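Local coordinates for protein metal-dependent phosphohydrolase, HDOD domain-containing (Geobacter sulfurreducens, PDB 3HC1) that is of unknown function but holds two iron ions in an HD-type metal site, consistent with a metal-dependent phosphohydrolase relative, at residues N144-V154 / F209-H218. Residues are numbered along the deposited sequence; the frame is centred on the assembly and turned at random.
Sequences NVYVAGLLHDV and FICDTILYHH. With FE (Fe (III) ion), chain B; FE (Fe (III) ion), chain C.
Asp153 and His217 meet at an iron: Asp153 OD1 and His217 NE2 both bind the same Fe(III), with His218 NE2 2.2 Å from that ion. The other carboxylate oxygen, Asp153 OD2, lies 2.1 Å from the second iron, which His152 NE2 also binds, so the aspartate bridges the pair; a water spans both metals too. His152 and His217 pack edge-to-face, the CD2 edge of His152 against one face of His217, planes at 86°. His152 ND1 gives a hydrogen bond to Gly149 O (2.6 Å), close to the ring plane, which helps set that ring's rotation; the weak bond from His217 ND1 to Ile214 O can only assist the iron in holding His217.

Away from the metals the contact is mainly apolar. Helices 144-150 and 209-216 cross at -46°, with Ala148 CB against Thr213 and Leu151 CD1 3.8 Å from Ile210 CG2. Thr213 OG1, anti to its carbonyl carbon (chi1 -66°), bonds back to Phe209 O while CG2 rests on Ala148. Replacing Thr213 by an alanine takes away both branches, and is likely to leave Phe209 O without its side-chain donor and a gap beside Ala148. Farther along, the Phe209 ring puts its CE1 edge 3.5 Å from Asn144 O.

His122, Asp238, His193 and Glu249 complete the di-iron centre, whose adjacent His152-Asp153 pair is the doublet that gives the HD-domain superfamily its name, here in an HDOD domain.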
loop_
_atom_site.group_PDB
_atom_site.type_symbol
_atom_site.label_atom_id
_atom_site.label_comp_id
_atom_site.label_asym_id
_atom_site.label_seq_id
_atom_site.Cartn_x
_atom_site.Cartn_y
_atom_site.Cartn_z
ATOM N N ASN A 144 0.807 -9.793 -4.823
ATOM C CA ASN A 144 -0.373 -9.683 -3.943
ATOM C C ASN A 144 -0.059 -8.850 -2.688
ATOM O O ASN A 144 -0.897 -8.071 -2.226
ATOM C CB ASN A 144 -0.853 -11.043 -3.451
ATOM C CG ASN A 144 -1.356 -11.929 -4.554
ATOM O OD1 ASN A 144 -0.847 -11.916 -5.659
ATOM N ND2 ASN A 144 -2.331 -12.725 -4.239
ATOM N N VAL A 145 1.171 -8.967 -2.223
ATOM C CA VAL A 145 1.621 -8.178 -1.074
ATOM C C VAL A 145 1.838 -6.741 -1.513
ATOM O O VAL A 145 1.559 -5.804 -0.771
ATOM C CB VAL A 145 2.926 -8.733 -0.462
ATOM C CG1 VAL A 145 3.302 -7.998 0.801
ATOM C CG2 VAL A 145 2.799 -10.216 -0.157
ATOM N N TYR A 146 2.431 -6.560 -2.679
ATOM C CA TYR A 146 2.615 -5.235 -3.233
ATOM C C TYR A 146 1.259 -4.471 -3.323
ATOM O O TYR A 146 1.151 -3.321 -2.891
ATOM C CB TYR A 146 3.259 -5.295 -4.616
ATOM C CG TYR A 146 3.483 -3.926 -5.245
ATOM C CD1 TYR A 146 2.505 -3.345 -6.028
ATOM C CD2 TYR A 146 4.668 -3.237 -5.075
ATOM C CE1 TYR A 146 2.671 -2.124 -6.604
ATOM C CE2 TYR A 146 4.852 -1.964 -5.692
ATOM C CZ TYR A 146 3.843 -1.424 -6.427
ATOM O OH TYR A 146 3.988 -0.213 -7.047
ATOM N N VAL A 147 0.265 -5.114 -3.910
ATOM C CA VAL A 147 -1.037 -4.494 -4.138
ATOM C C VAL A 147 -1.709 -4.179 -2.769
ATOM O O VAL A 147 -2.167 -3.070 -2.601
ATOM C CB VAL A 147 -1.941 -5.369 -5.041
ATOM C CG1 VAL A 147 -3.404 -4.945 -4.948
ATOM C CG2 VAL A 147 -1.456 -5.321 -6.511
ATOM N N ALA A 148 -1.687 -5.113 -1.796
ATOM C CA ALA A 148 -2.220 -4.862 -0.433
ATOM C C ALA A 148 -1.543 -3.639 0.194
ATOM O O ALA A 148 -2.209 -2.802 0.813
ATOM C CB ALA A 148 -2.117 -6.081 0.470
ATOM N N GLY A 149 -0.230 -3.535 -0.011
ATOM C CA GLY A 149 0.579 -2.427 0.524
ATOM C C GLY A 149 0.226 -1.073 -0.042
ATOM O O GLY A 149 0.014 -0.088 0.684
ATOM N N LEU A 150 0.140 -1.018 -1.368
ATOM C CA LEU A 150 -0.189 0.242 -2.037
ATOM C C LEU A 150 -1.589 0.727 -1.658
ATOM O O LEU A 150 -1.842 1.936 -1.693
ATOM C CB LEU A 150 -0.082 0.073 -3.554
ATOM C CG LEU A 150 -0.037 1.334 -4.420
ATOM C CD1 LEU A 150 0.908 2.392 -3.926
ATOM C CD2 LEU A 150 0.346 0.929 -5.858
ATOM N N LEU A 151 -2.501 -0.197 -1.279
ATOM C CA LEU A 151 -3.861 0.175 -0.948
ATOM C C LEU A 151 -4.097 0.351 0.552
ATOM O O LEU A 151 -5.223 0.654 0.963
ATOM C CB LEU A 151 -4.862 -0.887 -1.444
ATOM C CG LEU A 151 -4.923 -1.013 -2.983
ATOM C CD1 LEU A 151 -5.748 -2.219 -3.359
ATOM C CD2 LEU A 151 -5.541 0.291 -3.511
ATOM N N HIS A 152 -3.079 0.088 1.379
ATOM C CA HIS A 152 -3.292 -0.003 2.841
ATOM C C HIS A 152 -3.950 1.230 3.516
ATOM O O HIS A 152 -4.794 1.109 4.398
ATOM C CB HIS A 152 -2.039 -0.463 3.592
ATOM C CG HIS A 152 -1.068 0.652 3.907
ATOM N ND1 HIS A 152 -0.275 1.220 2.939
ATOM C CD2 HIS A 152 -0.765 1.294 5.063
ATOM C CE1 HIS A 152 0.437 2.198 3.469
ATOM N NE2 HIS A 152 0.180 2.246 4.759
ATOM N N ASP A 153 -3.520 2.408 3.069
ATOM C CA ASP A 153 -4.012 3.669 3.529
ATOM C C ASP A 153 -5.034 4.326 2.609
ATOM O O ASP A 153 -5.234 5.558 2.668
ATOM C CB ASP A 153 -2.818 4.604 3.763
ATOM C CG ASP A 153 -2.200 4.403 5.147
ATOM O OD1 ASP A 153 -2.876 3.774 5.996
ATOM O OD2 ASP A 153 -1.050 4.840 5.366
ATOM N N VAL A 154 -5.714 3.526 1.779
ATOM C CA VAL A 154 -6.724 4.101 0.871
ATOM C C VAL A 154 -7.820 4.859 1.666
ATOM O O VAL A 154 -8.388 5.817 1.184
ATOM C CB VAL A 154 -7.312 3.014 -0.072
ATOM C CG1 VAL A 154 -8.200 2.016 0.716
ATOM C CG2 VAL A 154 -8.059 3.622 -1.160
ATOM N N PHE A 209 -8.567 -10.508 1.362
ATOM C CA PHE A 209 -7.168 -10.465 1.822
ATOM C C PHE A 209 -6.676 -9.016 1.812
ATOM O O PHE A 209 -5.900 -8.626 2.668
ATOM C CB PHE A 209 -6.216 -11.422 1.084
ATOM C CG PHE A 209 -5.641 -10.899 -0.184
ATOM C CD1 PHE A 209 -4.490 -10.115 -0.159
ATOM C CD2 PHE A 209 -6.207 -11.229 -1.421
ATOM C CE1 PHE A 209 -3.900 -9.672 -1.338
ATOM C CE2 PHE A 209 -5.638 -10.733 -2.641
ATOM C CZ PHE A 209 -4.490 -9.960 -2.586
ATOM N N ILE A 210 -7.179 -8.228 0.873
ATOM C CA ILE A 210 -6.831 -6.793 0.767
ATOM C C ILE A 210 -7.635 -6.029 1.802
ATOM O O ILE A 210 -7.075 -5.215 2.545
ATOM C CB ILE A 210 -7.115 -6.220 -0.671
ATOM C CG1 ILE A 210 -6.190 -6.897 -1.687
ATOM C CG2 ILE A 210 -6.924 -4.692 -0.725
ATOM C CD1 ILE A 210 -6.662 -6.848 -3.156
ATOM N N CYS A 211 -8.944 -6.260 1.849
ATOM C CA CYS A 211 -9.808 -5.606 2.846
ATOM C C CYS A 211 -9.268 -5.765 4.237
ATOM O O CYS A 211 -9.168 -4.795 4.997
ATOM C CB CYS A 211 -11.226 -6.164 2.761
ATOM S SG CYS A 211 -12.074 -5.732 1.217
ATOM N N ASP A 212 -8.892 -6.988 4.592
ATOM C CA ASP A 212 -8.381 -7.203 5.954
ATOM C C ASP A 212 -7.007 -6.508 6.186
ATOM O O ASP A 212 -6.692 -6.123 7.277
ATOM C CB ASP A 212 -8.228 -8.690 6.185
ATOM C CG ASP A 212 -9.560 -9.440 6.225
ATOM O OD1 ASP A 212 -10.669 -8.831 6.107
ATOM O OD2 ASP A 212 -9.483 -10.695 6.324
ATOM N N THR A 213 -6.189 -6.377 5.153
ATOM C CA THR A 213 -4.912 -5.742 5.301
ATOM C C THR A 213 -5.158 -4.271 5.672
ATOM O O THR A 213 -4.572 -3.800 6.643
ATOM C CB THR A 213 -4.072 -5.796 4.030
ATOM O OG1 THR A 213 -3.706 -7.154 3.731
ATOM C CG2 THR A 213 -2.810 -4.920 4.194
ATOM N N ILE A 214 -6.121 -3.635 4.984
ATOM C CA ILE A 214 -6.554 -2.227 5.241
ATOM C C ILE A 214 -7.108 -2.085 6.678
ATOM O O ILE A 214 -6.728 -1.181 7.387
ATOM C CB ILE A 214 -7.556 -1.774 4.172
ATOM C CG1 ILE A 214 -6.950 -1.799 2.767
ATOM C CG2 ILE A 214 -8.090 -0.338 4.440
ATOM C CD1 ILE A 214 -8.060 -1.697 1.654
ATOM N N LEU A 215 -7.875 -3.074 7.142
ATOM C CA LEU A 215 -8.479 -3.042 8.476
ATOM C C LEU A 215 -7.495 -3.225 9.626
ATOM O O LEU A 215 -7.644 -2.597 10.698
ATOM C CB LEU A 215 -9.573 -4.133 8.576
ATOM C CG LEU A 215 -10.379 -4.242 9.887
ATOM C CD1 LEU A 215 -11.063 -2.909 10.241
ATOM C CD2 LEU A 215 -11.417 -5.387 9.820
ATOM N N TYR A 216 -6.497 -4.079 9.428
ATOM C CA TYR A 216 -5.661 -4.571 10.532
ATOM C C TYR A 216 -4.218 -4.099 10.516
ATOM O O TYR A 216 -3.433 -4.490 11.392
ATOM C CB TYR A 216 -5.670 -6.097 10.561
ATOM C CG TYR A 216 -7.013 -6.768 10.772
ATOM C CD1 TYR A 216 -7.755 -6.575 11.939
ATOM C CD2 TYR A 216 -7.495 -7.681 9.839
ATOM C CE1 TYR A 216 -9.003 -7.253 12.132
ATOM C CE2 TYR A 216 -8.706 -8.364 10.018
ATOM C CZ TYR A 216 -9.454 -8.135 11.139
ATOM O OH TYR A 216 -10.611 -8.840 11.256
ATOM N N HIS A 217 -3.868 -3.257 9.544
ATOM C CA HIS A 217 -2.470 -2.905 9.323
ATOM C C HIS A 217 -1.796 -2.149 10.435
ATOM O O HIS A 217 -0.564 -2.123 10.459
ATOM C CB HIS A 217 -2.244 -2.225 7.986
ATOM C CG HIS A 217 -2.739 -0.810 7.916
ATOM N ND1 HIS A 217 -3.971 -0.467 7.386
ATOM C CD2 HIS A 217 -2.113 0.354 8.202
ATOM C CE1 HIS A 217 -4.103 0.847 7.413
ATOM N NE2 HIS A 217 -3.032 1.357 7.993
ATOM N N HIS A 218 -2.575 -1.544 11.345
ATOM C CA HIS A 218 -1.999 -0.893 12.548
ATOM C C HIS A 218 -1.944 -1.799 13.769
ATOM O O HIS A 218 -1.433 -1.385 14.786
ATOM C CB HIS A 218 -2.711 0.453 12.876
ATOM C CG HIS A 218 -2.407 1.534 11.891
ATOM N ND1 HIS A 218 -1.209 2.218 11.904
ATOM C CD2 HIS A 218 -3.122 2.053 10.852
ATOM C CE1 HIS A 218 -1.178 3.067 10.886
ATOM N NE2 HIS A 218 -2.336 3.020 10.246
HETATM FE FE FE B . -2.461 3.467 8.101
HETATM FE FE FE C . 0.417 3.791 6.489
HETATM O O HOH W 1 -0.702 2.831 7.823
#